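Local coordinates for protein putative glucoamylase (Bacteroides fragilis NCTC 9343, PDB 3EU8) that is a putative glucoamylase, probably a glycoside hydrolase of the six-hairpin clan that cleaves glucose units from alpha-glucans, at residues S41-E46 and E60-G65. Numbering follows the deposited sequence.
With EDO (1,2-ethanediol), chain B.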
loop_
_atom_site.group_PDB
_atom_site.type_symbol
_atom_site.label_atom_id
_atom_site.label_comp_id
_atom_site.label_asym_id
_atom_site.label_seq_id
_atom_site.Cartn_x
_atom_site.Cartn_y
_atom_site.Cartn_z
ATOM N N SER A 41 10.902 6.030 16.931
ATOM C CA SER A 41 10.407 4.717 16.560
ATOM C C SER A 41 11.150 4.105 15.371
ATOM O O SER A 41 11.271 2.898 15.320
ATOM C CB SER A 41 8.892 4.799 16.247
ATOM O OG SER A 41 8.668 5.612 15.095
ATOM N N GLY A 42 11.659 4.936 14.448
ATOM C CA GLY A 42 12.176 4.474 13.212
ATOM C C GLY A 42 11.121 4.186 12.166
ATOM O O GLY A 42 11.457 3.723 11.094
ATOM N N LEU A 43 9.830 4.441 12.468
ATOM C CA LEU A 43 8.747 4.054 11.550
ATOM C C LEU A 43 8.389 5.166 10.606
ATOM O O LEU A 43 8.859 6.291 10.765
ATOM C CB LEU A 43 7.491 3.621 12.317
ATOM C CG LEU A 43 7.351 2.136 12.675
ATOM C CD1 LEU A 43 8.456 1.685 13.554
ATOM C CD2 LEU A 43 5.949 1.889 13.308
ATOM N N ALA A 44 7.532 4.847 9.639
ATOM C CA ALA A 44 7.079 5.822 8.629
ATOM C C ALA A 44 6.108 6.835 9.234
ATOM O O ALA A 44 5.103 6.469 9.846
ATOM C CB ALA A 44 6.389 5.123 7.438
ATOM N N ARG A 45 6.400 8.118 9.006
ATOM C CA ARG A 45 5.500 9.188 9.399
ATOM C C ARG A 45 4.241 9.150 8.528
ATOM O O ARG A 45 4.315 8.989 7.320
ATOM C CB ARG A 45 6.188 10.555 9.238
ATOM C CG ARG A 45 7.482 10.786 10.061
ATOM C CD ARG A 45 8.045 12.128 9.682
ATOM N NE ARG A 45 9.359 12.481 10.240
ATOM C CZ ARG A 45 9.548 13.044 11.429
ATOM N NH1 ARG A 45 8.521 13.286 12.226
ATOM N NH2 ARG A 45 10.762 13.381 11.831
ATOM N N GLU A 46 3.080 9.306 9.149
ATOM C CA GLU A 46 1.809 9.330 8.422
ATOM C C GLU A 46 1.892 10.436 7.358
ATOM O O GLU A 46 1.507 10.231 6.228
ATOM C CB GLU A 46 0.673 9.612 9.407
ATOM C CG GLU A 46 -0.653 10.073 8.832
ATOM C CD GLU A 46 -1.295 9.050 7.947
ATOM O OE1 GLU A 46 -0.871 7.879 7.972
ATOM O OE2 GLU A 46 -2.225 9.406 7.221
ATOM N N GLU A 60 4.913 13.504 13.974
ATOM C CA GLU A 60 5.399 12.522 14.942
ATOM C C GLU A 60 4.525 11.241 14.985
ATOM O O GLU A 60 4.921 10.228 15.576
ATOM C CB GLU A 60 5.538 13.172 16.362
ATOM C CG GLU A 60 4.238 13.439 17.135
ATOM C CD GLU A 60 3.470 14.652 16.668
ATOM O OE1 GLU A 60 3.982 15.424 15.805
ATOM O OE2 GLU A 60 2.356 14.855 17.199
ATOM N N ILE A 61 3.321 11.319 14.400
ATOM C CA ILE A 61 2.419 10.161 14.270
ATOM C C ILE A 61 2.925 9.170 13.201
ATOM O O ILE A 61 3.244 9.571 12.078
ATOM C CB ILE A 61 0.972 10.615 13.959
ATOM C CG1 ILE A 61 0.507 11.622 15.030
ATOM C CG2 ILE A 61 -0.008 9.407 13.808
ATOM C CD1 ILE A 61 0.711 11.212 16.499
ATOM N N VAL A 62 3.030 7.888 13.572
ATOM C CA VAL A 62 3.567 6.889 12.699
ATOM C C VAL A 62 2.423 5.932 12.369
ATOM O O VAL A 62 1.538 5.687 13.174
ATOM C CB VAL A 62 4.857 6.190 13.253
ATOM C CG1 VAL A 62 6.094 7.180 13.264
ATOM C CG2 VAL A 62 4.660 5.575 14.667
ATOM N N THR A 63 2.462 5.409 11.167
ATOM C CA THR A 63 1.390 4.572 10.629
ATOM C C THR A 63 1.885 3.157 10.496
ATOM O O THR A 63 2.982 2.916 9.956
ATOM C CB THR A 63 0.897 5.086 9.251
ATOM O OG1 THR A 63 0.025 4.106 8.639
ATOM C CG2 THR A 63 2.049 5.359 8.346
ATOM N N SER A 64 1.085 2.213 10.975
ATOM C CA SER A 64 1.429 0.785 10.854
ATOM C C SER A 64 1.488 0.278 9.382
ATOM O O SER A 64 2.498 -0.285 8.946
ATOM C CB SER A 64 0.460 -0.050 11.715
ATOM O OG SER A 64 -0.905 0.252 11.441
ATOM N N GLY A 65 0.415 0.479 8.616
ATOM C CA GLY A 65 0.374 0.052 7.230
ATOM C C GLY A 65 1.421 0.730 6.339
ATOM O O GLY A 65 2.114 0.070 5.528
HETATM C C1 EDO B . 10.607 3.452 8.006
HETATM O O1 EDO B . 11.795 3.205 8.775
HETATM C C2 EDO B . 9.805 2.156 8.014
HETATM O O2 EDO B . 8.642 2.255 7.195
HETATM O O HOH W 1 -1.851 5.631 7.083
#
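Arg45 and Val62 face each other as a single antiparallel beta bridge, a non-hydrogen-bonded pair that joins the loop after helix 18-34 to the edge of strand 61-63, whose other edge pairs with strand 112-114. The fold is probably the (alpha/alpha)6 barrel of six-hairpin glycosidases.

Two backbone bonds flank the pair. Thr63 N donates to Ala44 O at 3.1 Å, almost in line with the carbonyl bond; Glu46 N reaches Ile61 O at 2.9 Å with a nearly straight N-H...O angle (174°), although the donor lies tilted from the carbonyl plane. Each acceptor also receives a CA-H...O contact, Val62 CA to Ala44 O at 3.3 Å being the shorter.

Apolar contact centres on Val62, whose compact branch packs against Leu43: their CB atoms lie 3.8 Å apart and the side chains cross at about a right angle. Val62 CG1, anti to its own carbonyl carbon (chi1 -70°), lies 3.5 Å from Ser41 OG. That hydroxyl accepts from Leu43 N in an ST turn; Gly42, at the bend, has a positive phi (80°) that suits glycine. Beyond the pair, Leu43 packs against helix 85-101, and Ser41 OG also bonds to Glu38.

Beta-branched Thr63 both pairs in the strand and supplies the N-cap hydroxyl of helix 64-79. Glu46, bent at chi2, is long enough to bring OE1 across it, 3.5 Å from Thr63 CB, these two side chains likewise crossing at about a right angle. Arg45, extended from CG to NE, carries NH1 to Pro59 O, with the guanidinium edge near Glu60 N, while Glu46 OE1 bonds to Trp112 NE1. One water donates to Glu46 OE1 at 2.6 Å and is hydrogen-bonded to Thr63 OG1 at 2.9 Å.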